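Local coordinates for XRE family transcriptional regulator (Pseudomonas putida, PDB 6F8H), which probably acts as the antitoxin that counteracts the toxin GraT and binds operator DNA through its helix-turn-helix domain to regulate its own operon, at residues G55-D60 and F75-Q80; E19-E24 and N49-R54. All blocks are in the same frame, centred on the assembly; numbering follows the deposited sequence.

Interactions 1 and 2 follow one another along the chain, their centres about 11 Å apart, and both are only partly buried. Interaction 2 ties the end of helix 44-51 to helix 17-29; interaction 1 ties the loop that follows to helix 73-99. The chemistry differs: in 19-24 with 49-54 a charged, watered patch lies beside a leucine contact, whereas in 55-60 with 75-80 one uncharged hydrogen bond adjoins small apolar contacts. Interaction 1 also borders the second subunit, which does not touch interaction 2. They meet directly where G55 N lies 3.1 Å from N49 O, a probable hydrogen bond, and where L79 packs on I20.

Interaction 1 of 2, residues G55-D60 and F75-Q80; sequences GGVSAD and FWLNLQ
V57 and Q80 join the loop that follows helix 44-51 of the helix-turn-helix fold to the long helix 73-99. Q80 holds CG anti to its backbone N (chi1 -174°), and a bend at chi2 turns the amide back to the loop, where OE1 accepts from V57 N at 2.8 Å. The bond is fairly straight at the hydrogen (162°), yet the donor stands 52° out of the carbonyl plane and so uses no lone-pair direction. G56, with no side chain, lets its CA come within 3.3 Å of Q80 OE1. The other amide atom, Q80 NE2, bonds to D84 on the same helix, which helps to fix the rotation of the group.

Beyond this bond the contact is mainly apolar. V57 points at the helix, and its CG1 lies 4.1 Å from W76 CB, while the indole itself leads away to meet F25. L77 CD2 approaches V57 O at 3.5 Å and also borders S58 O. S58 OG caps M61 N at the start of helix 59-69, and A62 of that helix touches V57, W76 and L77. At the border with L85 and A88 of the second subunit, L77 CD1 lies 4.2 Å from A59 CB.

Interaction 2 of 2, residues E19-E24 and N49-R54; sequences EILREE and NILRER
With CG anti to its backbone N (chi1 -166°) and a bend at chi3, R22 of helix 17-29 brings its guanidinium to the end of helix 44-51, where E53 extends to meet it. In this helix-turn-helix domain, helix 44-51 is by family topology the probable DNA-recognition helix, and it closes in a Schellman motif, E53 taking positive phi with E53 N and R54 N bonded back to I50 O and N49 O.

The salt bridge is end-on, both nitrogens gripping one oxygen: R22 NH1 lies 2.9 Å from E53 OE2, which offers its anti lone pair, and R22 NH2 lies 3.3 Å from the same atom, nearly along its C-O axis. The guanidinium and carboxylate planes are 11° apart, and OE2 lies at the guanidinium edge. R22 NH1 also serves L51 O at 3.0 Å, nearly in line with the C=O (165° at the oxygen), though the bond is bent at the hydrogen. A weak bond from R22 NH2 to E23 OE2 extends the salt-bridge network.

E19 OE1 stands 4.3 Å from E53 OE2; a water that donates to both, its oxygen 2.6 Å from E53 OE2, also accepts from R22 NH2 and would ease the like charges, as would R13, which pairs with E19. On the buried side, facing W76 and L36, L21 CD2 lies 4.1 Å from I50 CG2, and L21 CG touches L51 CD2 at 3.7 Å.

Interaction 1 of 2, residues G55-D60 and F75-Q80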
loop_
_atom_site.group_PDB
_atom_site.type_symbol
_atom_site.label_atom_id
_atom_site.label_comp_id
_atom_site.label_asym_id
_atom_site.label_seq_id
_atom_site.Cartn_x
_atom_site.Cartn_y
_atom_site.Cartn_z
ATOM N N GLY A 55 -7.436 -11.634 -0.521
ATOM C CA GLY A 55 -6.021 -11.298 -0.558
ATOM C C GLY A 55 -5.832 -9.920 -1.156
ATOM O O GLY A 55 -6.634 -9.502 -1.996
ATOM N N GLY A 56 -4.785 -9.216 -0.728
ATOM C CA GLY A 56 -4.527 -7.871 -1.221
ATOM C C GLY A 56 -3.782 -7.885 -2.542
ATOM O O GLY A 56 -3.369 -8.938 -3.030
ATOM N N VAL A 57 -3.598 -6.705 -3.116
ATOM C CA VAL A 57 -2.842 -6.564 -4.352
ATOM C C VAL A 57 -1.423 -6.108 -4.045
ATOM O O VAL A 57 -1.230 -5.062 -3.469
ATOM C CB VAL A 57 -3.518 -5.558 -5.309
ATOM C CG1 VAL A 57 -2.667 -5.324 -6.575
ATOM C CG2 VAL A 57 -4.964 -6.017 -5.636
ATOM N N SER A 58 -0.425 -6.899 -4.440
ATOM C CA SER A 58 0.970 -6.549 -4.195
ATOM C C SER A 58 1.521 -5.662 -5.308
ATOM O O SER A 58 0.878 -5.484 -6.344
ATOM C CB SER A 58 1.823 -7.816 -4.085
ATOM O OG SER A 58 1.902 -8.446 -5.351
ATOM N N ALA A 59 2.724 -5.139 -5.114
ATOM C CA ALA A 59 3.336 -4.307 -6.148
ATOM C C ALA A 59 3.537 -5.116 -7.440
ATOM O O ALA A 59 3.259 -4.629 -8.541
ATOM C CB ALA A 59 4.652 -3.723 -5.657
ATOM N N ASP A 60 3.988 -6.358 -7.297
ATOM C CA ASP A 60 4.125 -7.263 -8.446
ATOM C C ASP A 60 2.787 -7.459 -9.164
ATOM O O ASP A 60 2.700 -7.370 -10.392
ATOM C CB ASP A 60 4.690 -8.622 -7.984
ATOM C CG ASP A 60 5.028 -9.550 -9.155
ATOM O OD1 ASP A 60 4.152 -10.320 -9.599
ATOM O OD2 ASP A 60 6.182 -9.515 -9.629
ATOM N N PHE A 75 -3.122 2.755 -10.037
ATOM C CA PHE A 75 -4.580 2.587 -9.921
ATOM C C PHE A 75 -4.910 1.484 -8.922
ATOM O O PHE A 75 -5.738 1.671 -8.027
ATOM C CB PHE A 75 -5.204 2.283 -11.294
ATOM C CG PHE A 75 -6.672 1.909 -11.247
ATOM C CD1 PHE A 75 -7.645 2.874 -11.023
ATOM C CD2 PHE A 75 -7.078 0.591 -11.452
ATOM C CE1 PHE A 75 -8.994 2.532 -10.991
ATOM C CE2 PHE A 75 -8.433 0.241 -11.422
ATOM C CZ PHE A 75 -9.389 1.218 -11.187
ATOM N N TRP A 76 -4.222 0.352 -9.051
ATOM C CA TRP A 76 -4.472 -0.797 -8.182
ATOM C C TRP A 76 -3.938 -0.621 -6.761
ATOM O O TRP A 76 -4.657 -0.915 -5.811
ATOM C CB TRP A 76 -3.906 -2.075 -8.828
ATOM C CG TRP A 76 -4.629 -2.351 -10.125
ATOM C CD1 TRP A 76 -4.159 -2.143 -11.396
ATOM C CD2 TRP A 76 -5.981 -2.809 -10.268
ATOM N NE1 TRP A 76 -5.127 -2.477 -12.317
ATOM C CE2 TRP A 76 -6.255 -2.894 -11.651
ATOM C CE3 TRP A 76 -6.984 -3.177 -9.361
ATOM C CZ2 TRP A 76 -7.495 -3.319 -12.148
ATOM C CZ3 TRP A 76 -8.219 -3.606 -9.858
ATOM C CH2 TRP A 76 -8.461 -3.678 -11.236
ATOM N N LEU A 77 -2.700 -0.154 -6.609
ATOM C CA LEU A 77 -2.112 0.012 -5.282
ATOM C C LEU A 77 -2.792 1.138 -4.501
ATOM O O LEU A 77 -2.912 1.060 -3.282
ATOM C CB LEU A 77 -0.607 0.289 -5.371
ATOM C CG LEU A 77 0.292 -0.881 -5.782
ATOM C CD1 LEU A 77 1.721 -0.685 -5.290
ATOM C CD2 LEU A 77 -0.268 -2.179 -5.254
ATOM N N ASN A 78 -3.230 2.184 -5.198
ATOM C CA ASN A 78 -4.005 3.227 -4.532
ATOM C C ASN A 78 -5.369 2.708 -4.069
ATOM O O ASN A 78 -5.868 3.123 -3.031
ATOM C CB ASN A 78 -4.169 4.451 -5.441
ATOM C CG ASN A 78 -2.851 5.169 -5.681
ATOM O OD1 ASN A 78 -1.861 4.912 -4.995
ATOM N ND2 ASN A 78 -2.837 6.084 -6.636
ATOM N N LEU A 79 -5.957 1.775 -4.817
ATOM C CA LEU A 79 -7.194 1.147 -4.360
ATOM C C LEU A 79 -6.905 0.337 -3.104
ATOM O O LEU A 79 -7.668 0.372 -2.133
ATOM C CB LEU A 79 -7.805 0.267 -5.455
ATOM C CG LEU A 79 -8.587 0.961 -6.577
ATOM C CD1 LEU A 79 -8.974 -0.061 -7.645
ATOM C CD2 LEU A 79 -9.842 1.680 -6.033
ATOM N N GLN A 80 -5.774 -0.371 -3.117
ATOM C CA GLN A 80 -5.348 -1.174 -1.974
ATOM C C GLN A 80 -5.082 -0.325 -0.726
ATOM O O GLN A 80 -5.533 -0.669 0.358
ATOM C CB GLN A 80 -4.087 -1.983 -2.314
ATOM C CG GLN A 80 -3.669 -2.950 -1.204
ATOM C CD GLN A 80 -4.723 -4.015 -0.934
ATOM O OE1 GLN A 80 -5.162 -4.723 -1.850
ATOM N NE2 GLN A 80 -5.132 -4.138 0.328
#

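Interaction 2 of 2, residues E19-E24 and N49-R54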
loop_
_atom_site.group_PDB
_atom_site.type_symbol
_atom_site.label_atom_id
_atom_site.label_comp_id
_atom_site.label_asym_id
_atom_site.label_seq_id
_atom_site.Cartn_x
_atom_site.Cartn_y
_atom_site.Cartn_z
ATOM N N GLU A 19 -13.178 -5.912 -5.599
ATOM C CA GLU A 19 -14.526 -5.479 -5.987
ATOM C C GLU A 19 -14.471 -4.743 -7.329
ATOM O O GLU A 19 -15.297 -4.986 -8.213
ATOM C CB GLU A 19 -15.152 -4.585 -4.911
ATOM C CG GLU A 19 -16.503 -3.960 -5.312
ATOM C CD GLU A 19 -17.155 -3.159 -4.181
ATOM O OE1 GLU A 19 -17.255 -3.681 -3.061
ATOM O OE2 GLU A 19 -17.560 -2.004 -4.412
ATOM N N ILE A 20 -13.495 -3.852 -7.478
ATOM C CA ILE A 20 -13.303 -3.167 -8.762
ATOM C C ILE A 20 -12.950 -4.188 -9.851
ATOM O O ILE A 20 -13.514 -4.157 -10.956
ATOM C CB ILE A 20 -12.212 -2.094 -8.672
ATOM C CG1 ILE A 20 -12.597 -1.023 -7.645
ATOM C CG2 ILE A 20 -11.950 -1.439 -10.039
ATOM C CD1 ILE A 20 -13.953 -0.408 -7.902
ATOM N N LEU A 21 -12.027 -5.105 -9.544
ATOM C CA LEU A 21 -11.624 -6.096 -10.537
ATOM C C LEU A 21 -12.850 -6.880 -10.995
ATOM O O LEU A 21 -13.073 -7.074 -12.195
ATOM C CB LEU A 21 -10.548 -7.048 -9.978
ATOM C CG LEU A 21 -10.019 -8.108 -10.942
ATOM C CD1 LEU A 21 -9.507 -7.450 -12.220
ATOM C CD2 LEU A 21 -8.899 -8.922 -10.279
ATOM N N ARG A 22 -13.668 -7.283 -10.031
ATOM C CA ARG A 22 -14.851 -8.078 -10.320
ATOM C C ARG A 22 -15.986 -7.282 -10.987
ATOM O O ARG A 22 -16.528 -7.702 -12.013
ATOM C CB ARG A 22 -15.349 -8.721 -9.021
ATOM C CG ARG A 22 -16.354 -9.837 -9.218
ATOM C CD ARG A 22 -16.891 -10.315 -7.864
ATOM N NE ARG A 22 -17.591 -9.243 -7.167
ATOM C CZ ARG A 22 -17.138 -8.640 -6.072
ATOM N NH1 ARG A 22 -15.971 -9.003 -5.560
ATOM N NH2 ARG A 22 -17.841 -7.666 -5.500
ATOM N N GLU A 23 -16.336 -6.131 -10.418
ATOM C CA GLU A 23 -17.545 -5.407 -10.861
ATOM C C GLU A 23 -17.332 -4.629 -12.153
ATOM O O GLU A 23 -18.253 -4.521 -12.958
ATOM C CB GLU A 23 -18.037 -4.441 -9.787
ATOM C CG GLU A 23 -18.579 -5.098 -8.545
ATOM C CD GLU A 23 -19.835 -5.911 -8.807
ATOM O OE1 GLU A 23 -20.562 -5.615 -9.784
ATOM O OE2 GLU A 23 -20.096 -6.853 -8.030
ATOM N N GLU A 24 -16.129 -4.087 -12.353
ATOM C CA GLU A 24 -15.888 -3.222 -13.495
ATOM C C GLU A 24 -15.166 -3.933 -14.636
ATOM O O GLU A 24 -15.465 -3.695 -15.801
ATOM C CB GLU A 24 -15.094 -1.986 -13.065
ATOM C CG GLU A 24 -15.749 -1.218 -11.924
ATOM C CD GLU A 24 -15.307 0.231 -11.866
ATOM O OE1 GLU A 24 -14.667 0.684 -12.840
ATOM O OE2 GLU A 24 -15.598 0.924 -10.859
ATOM N N ASN A 49 -8.334 -15.436 -4.753
ATOM C CA ASN A 49 -8.281 -14.671 -3.502
ATOM C C ASN A 49 -8.636 -13.190 -3.663
ATOM O O ASN A 49 -9.324 -12.595 -2.826
ATOM C CB ASN A 49 -6.894 -14.762 -2.889
ATOM C CG ASN A 49 -6.631 -16.093 -2.247
ATOM O OD1 ASN A 49 -7.542 -16.914 -2.090
ATOM N ND2 ASN A 49 -5.384 -16.320 -1.861
ATOM N N ILE A 50 -8.159 -12.581 -4.739
ATOM C CA ILE A 50 -8.378 -11.151 -4.892
ATOM C C ILE A 50 -9.849 -10.891 -5.272
ATOM O O ILE A 50 -10.497 -10.021 -4.686
ATOM C CB ILE A 50 -7.380 -10.552 -5.901
ATOM C CG1 ILE A 50 -5.983 -10.578 -5.252
ATOM C CG2 ILE A 50 -7.807 -9.125 -6.296
ATOM C CD1 ILE A 50 -4.803 -10.355 -6.168
ATOM N N LEU A 51 -10.383 -11.683 -6.199
ATOM C CA LEU A 51 -11.782 -11.572 -6.626
ATOM C C LEU A 51 -12.777 -11.766 -5.472
ATOM O O LEU A 51 -13.843 -11.140 -5.452
ATOM C CB LEU A 51 -12.079 -12.589 -7.740
ATOM C CG LEU A 51 -11.441 -12.334 -9.114
ATOM C CD1 LEU A 51 -11.705 -13.485 -10.078
ATOM C CD2 LEU A 51 -11.928 -11.012 -9.722
ATOM N N ARG A 52 -12.434 -12.637 -4.526
ATOM C CA ARG A 52 -13.267 -12.866 -3.343
ATOM C C ARG A 52 -12.919 -11.866 -2.240
ATOM O O ARG A 52 -13.480 -11.909 -1.139
ATOM C CB ARG A 52 -13.106 -14.301 -2.830
ATOM C CG ARG A 52 -11.717 -14.604 -2.313
ATOM C CD ARG A 52 -11.524 -16.079 -1.971
ATOM N NE ARG A 52 -11.869 -16.385 -0.586
ATOM C CZ ARG A 52 -12.871 -17.181 -0.224
ATOM N NH1 ARG A 52 -13.626 -17.758 -1.153
ATOM N NH2 ARG A 52 -13.114 -17.401 1.066
ATOM N N GLU A 53 -11.997 -10.960 -2.557
ATOM C CA GLU A 53 -11.599 -9.874 -1.661
ATOM C C GLU A 53 -10.937 -10.394 -0.407
ATOM O O GLU A 53 -11.021 -9.769 0.640
ATOM C CB GLU A 53 -12.803 -8.996 -1.297
ATOM C CG GLU A 53 -13.490 -8.435 -2.516
ATOM C CD GLU A 53 -14.752 -7.635 -2.189
ATOM O OE1 GLU A 53 -14.824 -6.988 -1.107
ATOM O OE2 GLU A 53 -15.666 -7.659 -3.037
ATOM N N ARG A 54 -10.268 -11.538 -0.525
ATOM C CA ARG A 54 -9.542 -12.115 0.597
ATOM C C ARG A 54 -8.086 -11.657 0.634
ATOM O O ARG A 54 -7.550 -11.347 1.702
ATOM C CB ARG A 54 -9.597 -13.643 0.536
ATOM C CG ARG A 54 -8.737 -14.348 1.581
HETATM O O HOH W 1 -14.999 -4.057 -0.995
HETATM O O HOH W 2 -17.790 -6.308 -2.611
#